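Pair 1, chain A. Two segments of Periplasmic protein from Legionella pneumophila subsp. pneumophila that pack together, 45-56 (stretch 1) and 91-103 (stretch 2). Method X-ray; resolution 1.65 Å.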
# COMPACT_ATOMS: atom_id res chain seq x y z
N ILE A 45 2.64 11.94 10.70
CA ILE A 45 1.27 12.29 10.32
C ILE A 45 0.94 11.75 8.93
O ILE A 45 -0.16 11.25 8.67
CB ILE A 45 1.05 13.82 10.36
CG1 ILE A 45 1.16 14.35 11.79
CG2 ILE A 45 -0.29 14.20 9.74
CD1 ILE A 45 0.10 13.82 12.75
N GLN A 46 1.90 11.84 8.02
CA GLN A 46 1.70 11.32 6.68
C GLN A 46 1.43 9.83 6.74
O GLN A 46 0.50 9.34 6.09
CB GLN A 46 2.91 11.62 5.78
CG GLN A 46 3.15 13.12 5.57
CD GLN A 46 4.42 13.37 4.78
OE1 GLN A 46 5.41 12.66 4.97
NE2 GLN A 46 4.40 14.35 3.89
N LEU A 47 2.25 9.10 7.50
CA LEU A 47 2.05 7.65 7.66
C LEU A 47 0.69 7.33 8.26
O LEU A 47 -0.07 6.47 7.76
CB LEU A 47 3.16 7.05 8.53
CG LEU A 47 4.58 7.09 7.96
CD1 LEU A 47 5.62 6.72 9.02
CD2 LEU A 47 4.68 6.13 6.79
N GLU A 48 0.36 8.03 9.34
CA GLU A 48 -0.88 7.76 10.06
C GLU A 48 -2.13 8.03 9.21
O GLU A 48 -3.06 7.22 9.20
CB GLU A 48 -0.94 8.58 11.34
CG GLU A 48 -0.00 8.08 12.41
CD GLU A 48 -0.06 8.92 13.67
OE1 GLU A 48 -0.69 10.00 13.64
OE2 GLU A 48 0.56 8.50 14.68
N LYS A 49 -2.13 9.14 8.50
CA LYS A 49 -3.32 9.52 7.75
C LYS A 49 -3.49 8.74 6.44
O LYS A 49 -4.61 8.43 6.05
CB LYS A 49 -3.37 11.04 7.55
CG LYS A 49 -3.61 11.77 8.86
CD LYS A 49 -3.75 13.28 8.68
CE LYS A 49 -3.97 13.96 10.02
NZ LYS A 49 -4.07 15.45 9.92
N VAL A 50 -2.39 8.38 5.77
CA VAL A 50 -2.53 7.50 4.61
C VAL A 50 -3.02 6.13 5.09
O VAL A 50 -3.92 5.52 4.49
CB VAL A 50 -1.20 7.36 3.84
CG1 VAL A 50 -1.33 6.30 2.73
CG2 VAL A 50 -0.83 8.71 3.24
N ASN A 51 -2.46 5.67 6.20
CA ASN A 51 -2.87 4.38 6.77
C ASN A 51 -4.37 4.36 7.11
O ASN A 51 -5.11 3.48 6.67
CB ASN A 51 -2.04 4.05 8.01
CG ASN A 51 -2.05 2.58 8.37
OD1 ASN A 51 -1.93 1.71 7.50
ND2 ASN A 51 -2.20 2.30 9.67
N SER A 52 -4.82 5.36 7.87
CA SER A 52 -6.21 5.40 8.33
C SER A 52 -7.20 5.68 7.19
O SER A 52 -8.32 5.14 7.19
CB SER A 52 -6.37 6.40 9.48
OG SER A 52 -6.15 7.75 9.06
N PHE A 53 -6.79 6.49 6.22
CA PHE A 53 -7.65 6.78 5.07
C PHE A 53 -7.97 5.49 4.34
O PHE A 53 -9.13 5.19 4.07
CB PHE A 53 -6.99 7.76 4.09
CG PHE A 53 -7.86 8.10 2.90
CD1 PHE A 53 -8.83 9.07 3.00
CD2 PHE A 53 -7.69 7.45 1.69
CE1 PHE A 53 -9.64 9.39 1.90
CE2 PHE A 53 -8.49 7.75 0.59
CZ PHE A 53 -9.46 8.72 0.70
N PHE A 54 -6.94 4.73 4.01
CA PHE A 54 -7.19 3.51 3.24
C PHE A 54 -7.77 2.38 4.06
O PHE A 54 -8.44 1.52 3.51
CB PHE A 54 -5.95 3.11 2.44
CG PHE A 54 -5.71 4.02 1.28
CD1 PHE A 54 -6.65 4.09 0.27
CD2 PHE A 54 -4.62 4.87 1.25
CE1 PHE A 54 -6.49 4.96 -0.79
CE2 PHE A 54 -4.45 5.75 0.17
CZ PHE A 54 -5.39 5.78 -0.85
N ASN A 55 -7.55 2.39 5.37
CA ASN A 55 -8.06 1.29 6.19
C ASN A 55 -9.57 1.23 6.30
O ASN A 55 -10.12 0.21 6.74
CB ASN A 55 -7.40 1.24 7.57
CG ASN A 55 -6.07 0.53 7.54
OD1 ASN A 55 -5.76 -0.16 6.57
ND2 ASN A 55 -5.27 0.71 8.59
N GLN A 56 -10.23 2.30 5.87
CA GLN A 56 -11.70 2.41 5.86
C GLN A 56 -12.34 1.71 4.66
O GLN A 56 -13.55 1.59 4.61
CB GLN A 56 -12.13 3.89 5.77
CG GLN A 56 -12.06 4.43 4.31
CD GLN A 56 -12.65 5.80 4.11
OE1 GLN A 56 -13.85 6.01 4.28
NE2 GLN A 56 -11.81 6.74 3.69
N ILE A 91 -0.33 -1.76 -1.40
CA ILE A 91 0.10 -1.14 -2.66
C ILE A 91 -0.37 0.31 -2.79
O ILE A 91 0.43 1.20 -3.11
CB ILE A 91 -0.33 -1.98 -3.87
CG1 ILE A 91 0.47 -3.29 -3.91
CG2 ILE A 91 -0.19 -1.18 -5.16
CD1 ILE A 91 -0.14 -4.36 -4.81
N ILE A 92 -1.65 0.58 -2.52
CA ILE A 92 -2.13 1.95 -2.64
C ILE A 92 -1.55 2.85 -1.55
O ILE A 92 -1.26 4.03 -1.79
CB ILE A 92 -3.68 2.06 -2.78
CG1 ILE A 92 -4.08 3.50 -3.09
CG2 ILE A 92 -4.38 1.55 -1.52
CD1 ILE A 92 -5.46 3.65 -3.72
N LYS A 93 -1.34 2.30 -0.35
CA LYS A 93 -0.69 3.08 0.70
C LYS A 93 0.72 3.48 0.28
O LYS A 93 1.14 4.62 0.51
CB LYS A 93 -0.64 2.29 2.01
CG LYS A 93 -1.99 2.18 2.72
CD LYS A 93 -1.87 1.28 3.94
CE LYS A 93 -3.25 0.92 4.51
NZ LYS A 93 -3.10 0.01 5.70
N TYR A 94 1.44 2.54 -0.32
CA TYR A 94 2.79 2.78 -0.80
C TYR A 94 2.82 3.92 -1.81
O TYR A 94 3.53 4.91 -1.63
CB TYR A 94 3.41 1.51 -1.40
CG TYR A 94 4.65 1.78 -2.22
CD1 TYR A 94 5.88 2.03 -1.60
CD2 TYR A 94 4.60 1.82 -3.61
CE1 TYR A 94 7.03 2.29 -2.37
CE2 TYR A 94 5.72 2.09 -4.37
CZ TYR A 94 6.93 2.33 -3.75
OH TYR A 94 8.03 2.59 -4.53
N PHE A 95 2.04 3.80 -2.88
CA PHE A 95 2.08 4.83 -3.93
C PHE A 95 1.62 6.19 -3.41
O PHE A 95 2.15 7.23 -3.82
CB PHE A 95 1.28 4.40 -5.16
CG PHE A 95 2.03 3.45 -6.05
CD1 PHE A 95 3.15 3.89 -6.75
CD2 PHE A 95 1.64 2.12 -6.16
CE1 PHE A 95 3.87 3.02 -7.57
CE2 PHE A 95 2.35 1.24 -6.98
CZ PHE A 95 3.47 1.69 -7.68
N THR A 96 0.68 6.18 -2.49
CA THR A 96 0.15 7.44 -1.97
C THR A 96 1.19 8.12 -1.09
O THR A 96 1.38 9.33 -1.18
CB THR A 96 -1.14 7.21 -1.19
OG1 THR A 96 -2.11 6.63 -2.07
CG2 THR A 96 -1.70 8.52 -0.66
N LEU A 97 1.90 7.34 -0.28
CA LEU A 97 2.97 7.90 0.56
C LEU A 97 4.11 8.47 -0.28
O LEU A 97 4.65 9.52 0.06
CB LEU A 97 3.47 6.87 1.58
CG LEU A 97 2.49 6.77 2.76
CD1 LEU A 97 2.67 5.44 3.50
CD2 LEU A 97 2.68 7.96 3.74
N VAL A 98 4.46 7.79 -1.36
CA VAL A 98 5.47 8.33 -2.28
C VAL A 98 4.98 9.66 -2.85
O VAL A 98 5.73 10.64 -2.92
CB VAL A 98 5.82 7.32 -3.39
CG1 VAL A 98 6.67 7.98 -4.48
CG2 VAL A 98 6.53 6.09 -2.80
N ALA A 99 3.69 9.71 -3.20
CA ALA A 99 3.10 10.93 -3.75
C ALA A 99 3.12 12.12 -2.80
O ALA A 99 3.20 13.27 -3.25
CB ALA A 99 1.66 10.66 -4.23
N VAL A 100 3.04 11.88 -1.49
CA VAL A 100 3.00 13.01 -0.55
C VAL A 100 4.40 13.41 -0.12
O VAL A 100 4.58 14.43 0.56
CB VAL A 100 2.09 12.77 0.69
CG1 VAL A 100 0.68 12.33 0.27
CG2 VAL A 100 2.70 11.77 1.62
N GLY A 101 5.39 12.62 -0.52
CA GLY A 101 6.77 12.99 -0.28
C GLY A 101 7.61 12.11 0.62
O GLY A 101 8.77 12.42 0.85
N VAL A 102 7.05 11.01 1.13
CA VAL A 102 7.91 10.05 1.83
C VAL A 102 8.82 9.40 0.79
O VAL A 102 8.34 8.88 -0.22
CB VAL A 102 7.07 8.97 2.54
CG1 VAL A 102 7.99 7.97 3.22
CG2 VAL A 102 6.12 9.61 3.54
N PRO A 103 10.15 9.44 1.01
CA PRO A 103 11.08 8.85 0.03
C PRO A 103 10.78 7.36 -0.19
O PRO A 103 10.58 6.63 0.78
CB PRO A 103 12.44 9.03 0.69
CG PRO A 103 12.26 10.26 1.55
CD PRO A 103 10.87 10.09 2.12

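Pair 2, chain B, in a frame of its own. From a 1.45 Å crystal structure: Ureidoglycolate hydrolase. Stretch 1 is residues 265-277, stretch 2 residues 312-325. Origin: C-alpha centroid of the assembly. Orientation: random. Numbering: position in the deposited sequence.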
# COMPACT_ATOMS: atom_id res chain seq x y z
N LEU B 265 -16.73 -6.39 3.02
CA LEU B 265 -17.67 -7.10 3.87
C LEU B 265 -18.83 -7.67 3.05
O LEU B 265 -19.36 -8.75 3.38
CB LEU B 265 -18.16 -6.19 5.01
CG LEU B 265 -17.05 -5.94 6.03
CD1 LEU B 265 -17.30 -4.66 6.84
CD2 LEU B 265 -16.88 -7.13 6.96
N ALA B 266 -19.21 -7.00 1.98
CA ALA B 266 -20.26 -7.53 1.10
C ALA B 266 -19.80 -8.78 0.36
O ALA B 266 -20.58 -9.71 0.16
CB ALA B 266 -20.76 -6.47 0.10
N VAL B 267 -18.53 -8.81 -0.05
CA VAL B 267 -17.97 -10.01 -0.68
C VAL B 267 -18.16 -11.21 0.24
O VAL B 267 -18.69 -12.24 -0.19
CB VAL B 267 -16.48 -9.83 -1.03
CG1 VAL B 267 -15.86 -11.16 -1.43
CG2 VAL B 267 -16.30 -8.79 -2.14
N GLU B 268 -17.75 -11.07 1.49
CA GLU B 268 -17.92 -12.14 2.46
C GLU B 268 -19.38 -12.56 2.59
O GLU B 268 -19.69 -13.77 2.57
CB GLU B 268 -17.37 -11.73 3.83
CG GLU B 268 -17.64 -12.78 4.91
CD GLU B 268 -17.29 -12.33 6.31
OE1 GLU B 268 -17.56 -11.16 6.66
OE2 GLU B 268 -16.73 -13.15 7.07
N LYS B 269 -20.27 -11.58 2.72
CA LYS B 269 -21.70 -11.84 2.83
C LYS B 269 -22.24 -12.66 1.66
O LYS B 269 -22.95 -13.66 1.85
CB LYS B 269 -22.47 -10.52 2.93
CG LYS B 269 -23.98 -10.68 3.04
CD LYS B 269 -24.69 -9.33 3.18
CE LYS B 269 -24.51 -8.48 1.94
NZ LYS B 269 -25.02 -7.08 2.14
N HIS B 270 -21.90 -12.25 0.44
CA HIS B 270 -22.45 -12.93 -0.74
C HIS B 270 -21.91 -14.35 -0.88
O HIS B 270 -22.62 -15.26 -1.31
CB HIS B 270 -22.21 -12.12 -2.01
CG HIS B 270 -22.88 -10.78 -2.00
ND1 HIS B 270 -24.17 -10.60 -1.55
CD2 HIS B 270 -22.43 -9.55 -2.34
CE1 HIS B 270 -24.49 -9.32 -1.62
NE2 HIS B 270 -23.45 -8.66 -2.11
N VAL B 271 -20.65 -14.54 -0.51
CA VAL B 271 -20.09 -15.89 -0.49
C VAL B 271 -20.88 -16.78 0.47
O VAL B 271 -21.31 -17.89 0.10
CB VAL B 271 -18.59 -15.87 -0.07
CG1 VAL B 271 -18.07 -17.29 0.22
CG2 VAL B 271 -17.75 -15.22 -1.16
N LEU B 272 -21.10 -16.31 1.69
CA LEU B 272 -21.85 -17.07 2.69
C LEU B 272 -23.30 -17.31 2.27
O LEU B 272 -23.90 -18.32 2.67
CB LEU B 272 -21.76 -16.38 4.06
CG LEU B 272 -20.36 -16.25 4.66
CD1 LEU B 272 -20.40 -15.55 6.00
CD2 LEU B 272 -19.70 -17.62 4.79
N GLU B 273 -23.86 -16.41 1.47
CA GLU B 273 -25.23 -16.57 0.97
C GLU B 273 -25.40 -17.75 0.01
O GLU B 273 -26.53 -18.16 -0.27
CB GLU B 273 -25.71 -15.29 0.27
CG GLU B 273 -26.07 -14.16 1.22
CD GLU B 273 -26.25 -12.82 0.51
OE1 GLU B 273 -25.97 -12.73 -0.70
OE2 GLU B 273 -26.68 -11.86 1.18
N SER B 274 -24.30 -18.30 -0.50
CA SER B 274 -24.40 -19.40 -1.47
C SER B 274 -24.91 -20.67 -0.79
O SER B 274 -25.44 -21.56 -1.45
CB SER B 274 -23.05 -19.70 -2.11
OG SER B 274 -22.32 -20.59 -1.27
N GLU B 275 -24.72 -20.73 0.53
CA GLU B 275 -25.08 -21.89 1.35
C GLU B 275 -24.28 -23.15 1.01
O GLU B 275 -24.64 -24.25 1.43
CB GLU B 275 -26.59 -22.17 1.29
CG GLU B 275 -27.44 -21.05 1.88
CD GLU B 275 -28.92 -21.24 1.59
OE1 GLU B 275 -29.28 -22.24 0.94
OE2 GLU B 275 -29.71 -20.37 2.02
N SER B 276 -23.19 -22.99 0.25
CA SER B 276 -22.27 -24.08 -0.02
C SER B 276 -20.90 -23.80 0.56
O SER B 276 -20.34 -22.72 0.37
CB SER B 276 -22.12 -24.31 -1.52
OG SER B 276 -21.12 -25.29 -1.77
N ILE B 277 -20.34 -24.79 1.25
CA ILE B 277 -19.00 -24.67 1.81
C ILE B 277 -17.93 -24.61 0.72
O ILE B 277 -16.78 -24.26 1.00
CB ILE B 277 -18.70 -25.86 2.76
CG1 ILE B 277 -17.68 -25.44 3.83
CG2 ILE B 277 -18.27 -27.10 1.98
CD1 ILE B 277 -18.34 -25.10 5.13
N ALA B 312 -22.15 -21.78 -11.95
CA ALA B 312 -23.33 -20.94 -11.77
C ALA B 312 -23.38 -20.26 -10.39
O ALA B 312 -23.73 -19.08 -10.28
CB ALA B 312 -24.61 -21.75 -12.03
N ARG B 313 -23.04 -21.01 -9.35
CA ARG B 313 -23.02 -20.47 -7.99
C ARG B 313 -21.97 -19.36 -7.88
O ARG B 313 -22.21 -18.31 -7.28
CB ARG B 313 -22.71 -21.59 -7.01
CG ARG B 313 -23.29 -21.42 -5.63
CD ARG B 313 -23.50 -22.77 -4.96
NE ARG B 313 -22.29 -23.59 -5.02
CZ ARG B 313 -22.28 -24.92 -4.89
NH1 ARG B 313 -23.41 -25.59 -4.69
NH2 ARG B 313 -21.13 -25.58 -4.96
N ARG B 314 -20.80 -19.61 -8.48
CA ARG B 314 -19.71 -18.63 -8.55
C ARG B 314 -20.19 -17.35 -9.23
O ARG B 314 -19.99 -16.24 -8.71
CB ARG B 314 -18.54 -19.23 -9.32
CG ARG B 314 -17.17 -18.55 -9.14
CD ARG B 314 -16.89 -17.47 -10.16
NE ARG B 314 -17.34 -17.76 -11.52
CZ ARG B 314 -16.60 -18.34 -12.47
NH1 ARG B 314 -15.35 -18.74 -12.22
NH2 ARG B 314 -17.11 -18.53 -13.68
N ASN B 315 -20.83 -17.49 -10.38
CA ASN B 315 -21.32 -16.35 -11.14
C ASN B 315 -22.35 -15.53 -10.39
O ASN B 315 -22.36 -14.31 -10.51
CB ASN B 315 -21.86 -16.80 -12.51
CG ASN B 315 -20.77 -17.30 -13.43
OD1 ASN B 315 -19.58 -17.12 -13.16
ND2 ASN B 315 -21.16 -17.93 -14.54
N THR B 316 -23.21 -16.19 -9.61
CA THR B 316 -24.18 -15.50 -8.77
C THR B 316 -23.47 -14.60 -7.76
O THR B 316 -23.89 -13.48 -7.50
CB THR B 316 -25.13 -16.48 -8.05
OG1 THR B 316 -25.96 -17.13 -9.03
CG2 THR B 316 -26.02 -15.76 -7.04
N VAL B 317 -22.36 -15.08 -7.21
CA VAL B 317 -21.58 -14.27 -6.28
C VAL B 317 -21.04 -13.03 -6.98
O VAL B 317 -21.14 -11.92 -6.43
CB VAL B 317 -20.42 -15.07 -5.64
CG1 VAL B 317 -19.55 -14.15 -4.80
CG2 VAL B 317 -20.95 -16.19 -4.77
N ILE B 318 -20.49 -13.19 -8.18
CA ILE B 318 -19.99 -12.06 -8.95
C ILE B 318 -21.08 -11.03 -9.24
O ILE B 318 -20.87 -9.83 -9.08
CB ILE B 318 -19.35 -12.52 -10.27
CG1 ILE B 318 -18.13 -13.40 -10.01
CG2 ILE B 318 -18.96 -11.32 -11.14
CD1 ILE B 318 -17.58 -14.04 -11.27
N LYS B 319 -22.25 -11.49 -9.67
CA LYS B 319 -23.37 -10.57 -9.93
C LYS B 319 -23.75 -9.78 -8.69
O LYS B 319 -23.99 -8.56 -8.75
CB LYS B 319 -24.58 -11.33 -10.47
CG LYS B 319 -24.32 -12.10 -11.75
CD LYS B 319 -25.61 -12.55 -12.41
CE LYS B 319 -25.37 -13.67 -13.42
NZ LYS B 319 -25.32 -15.00 -12.75
N LYS B 320 -23.81 -10.46 -7.54
CA LYS B 320 -24.16 -9.80 -6.28
C LYS B 320 -23.09 -8.79 -5.89
O LYS B 320 -23.41 -7.72 -5.38
CB LYS B 320 -24.35 -10.80 -5.15
CG LYS B 320 -25.57 -11.72 -5.30
CD LYS B 320 -25.61 -12.70 -4.15
CE LYS B 320 -26.89 -13.51 -4.11
NZ LYS B 320 -26.83 -14.45 -2.95
N ILE B 321 -21.82 -9.12 -6.12
CA ILE B 321 -20.75 -8.18 -5.81
C ILE B 321 -20.88 -6.90 -6.65
O ILE B 321 -20.71 -5.79 -6.13
CB ILE B 321 -19.36 -8.81 -5.98
CG1 ILE B 321 -19.14 -9.87 -4.89
CG2 ILE B 321 -18.25 -7.74 -5.91
CD1 ILE B 321 -17.95 -10.78 -5.15
N GLN B 322 -21.21 -7.05 -7.93
CA GLN B 322 -21.39 -5.88 -8.79
C GLN B 322 -22.57 -5.03 -8.34
O GLN B 322 -22.50 -3.80 -8.31
CB GLN B 322 -21.53 -6.26 -10.26
CG GLN B 322 -21.50 -5.03 -11.17
CD GLN B 322 -21.18 -5.36 -12.61
OE1 GLN B 322 -21.04 -6.53 -12.98
NE2 GLN B 322 -21.05 -4.32 -13.43
N GLU B 323 -23.67 -5.70 -7.96
CA GLU B 323 -24.83 -5.00 -7.41
C GLU B 323 -24.46 -4.22 -6.15
O GLU B 323 -24.81 -3.05 -6.00
CB GLU B 323 -25.98 -5.97 -7.15
CG GLU B 323 -26.61 -6.52 -8.43
CD GLU B 323 -27.57 -7.67 -8.20
OE1 GLU B 323 -27.67 -8.17 -7.06
OE2 GLU B 323 -28.23 -8.09 -9.18
N SER B 324 -23.74 -4.86 -5.24
CA SER B 324 -23.31 -4.21 -4.01
C SER B 324 -22.37 -3.03 -4.26
O SER B 324 -22.48 -2.01 -3.58
CB SER B 324 -22.67 -5.21 -3.04
OG SER B 324 -23.66 -6.02 -2.45
N ALA B 325 -21.46 -3.18 -5.22
CA ALA B 325 -20.54 -2.09 -5.53
C ALA B 325 -21.31 -0.85 -5.96
O ALA B 325 -20.98 0.27 -5.57
CB ALA B 325 -19.56 -2.51 -6.61
O HOH W 1 -24.25 -5.15 0.14
O HOH W 2 -24.46 -15.94 -3.29

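The sharpest difference lies at one central position, Val A50 in pair 1 and His B270 in pair 2, whose CA atoms superpose to 0.3 Å. Val A50 is purely apolar there: its CG2 lies 3.6 Å from Leu A97 CD2 and 4.0 Å from Thr A96 CG2, while its CG1 rests 3.7 Å from the backbone atom Lys A93 O. His B270 fills the equivalent site with a polar ring, a knob seated among Val B317, Lys B320, Ile B321 and Ser B324. Lys B320 CB sits over one ring face, 3.5 Å from the ring centroid, and at the ring edge His B270 NE2 hydrogen-bonds Ser B324 OG at 2.7 Å.

The frame beneath these choices is nearly constant. Two helices run roughly antiparallel, at 142° in pair 1 and 147° in pair 2, with axes approaching to 9.8 and 9.3 Å; the 14 central residues superpose with an RMSD of 0.4 Å. The nearest CA pair of pair 1, Val A50 and Lys A93 at 6.2 Å, maps onto His B270 and Val B317, whose CA atoms are 5.8 Å apart.

The knob itself changes helix between the two. In pair 1 it comes from the second stretch: Lys A93 sits among Val A50, Asn A51, Phe A54 and Asn A55. Its CA-to-CB bond points sideways, but the extended chain brings its amine to the first stretch, where Lys A93 NZ donates to Asn A51 OD1 at 2.7 Å and Asn A55 OD1 at 2.8 Å. At the sites of Lys A93 and Asn A51 pair 2 has Val B317 and Val B271, and the polar pairing becomes a modest apolar touch, Val B271 CG2 to Val B317 CG1 at 4.2 Å; Asn A55 has no matched residue.

Lysine also appears in pair 2, three residues further along the second helix, at Lys B320, which matches Thr A96. Its NZ forms a salt bridge with Glu B273 OE1 at 3.0 Å, and that same carboxylate oxygen accepts from His B270 ND1 at 2.9 Å. A water extends the network, donating to His B270 O and accepting from Lys B320 NZ, each at 2.8 Å. Thr A96 instead turns its hydroxyl to its own helix, OG1 donating to Ile A92 O at 2.7 Å.

One apolar rule survives: Leu A47 with Leu A97 matches Val B267 with Ile B321. The closest atoms, Leu A47 CD2 to Leu A97 CD1 and Val B267 CG2 to Ile B321 CD1, are 3.9 and 4.0 Å apart.

Toward both ends of the contact pair 1 carries more bulk on its first stretch. Phe A54, with Ile A92 CG1 over one ring face at 3.9 Å from its centroid, matches small Ser B274, though their CA atoms lie 1.2 Å apart. Likewise, Gln A46 NE2 lies 3.8 Å from Val A100 CG2, whereas at the matched positions Ala B266 offers only a methyl, CB to Ser B324 CB at 3.9 Å. Nearly the same backbone spacing is filled by side chains of different size and polarity.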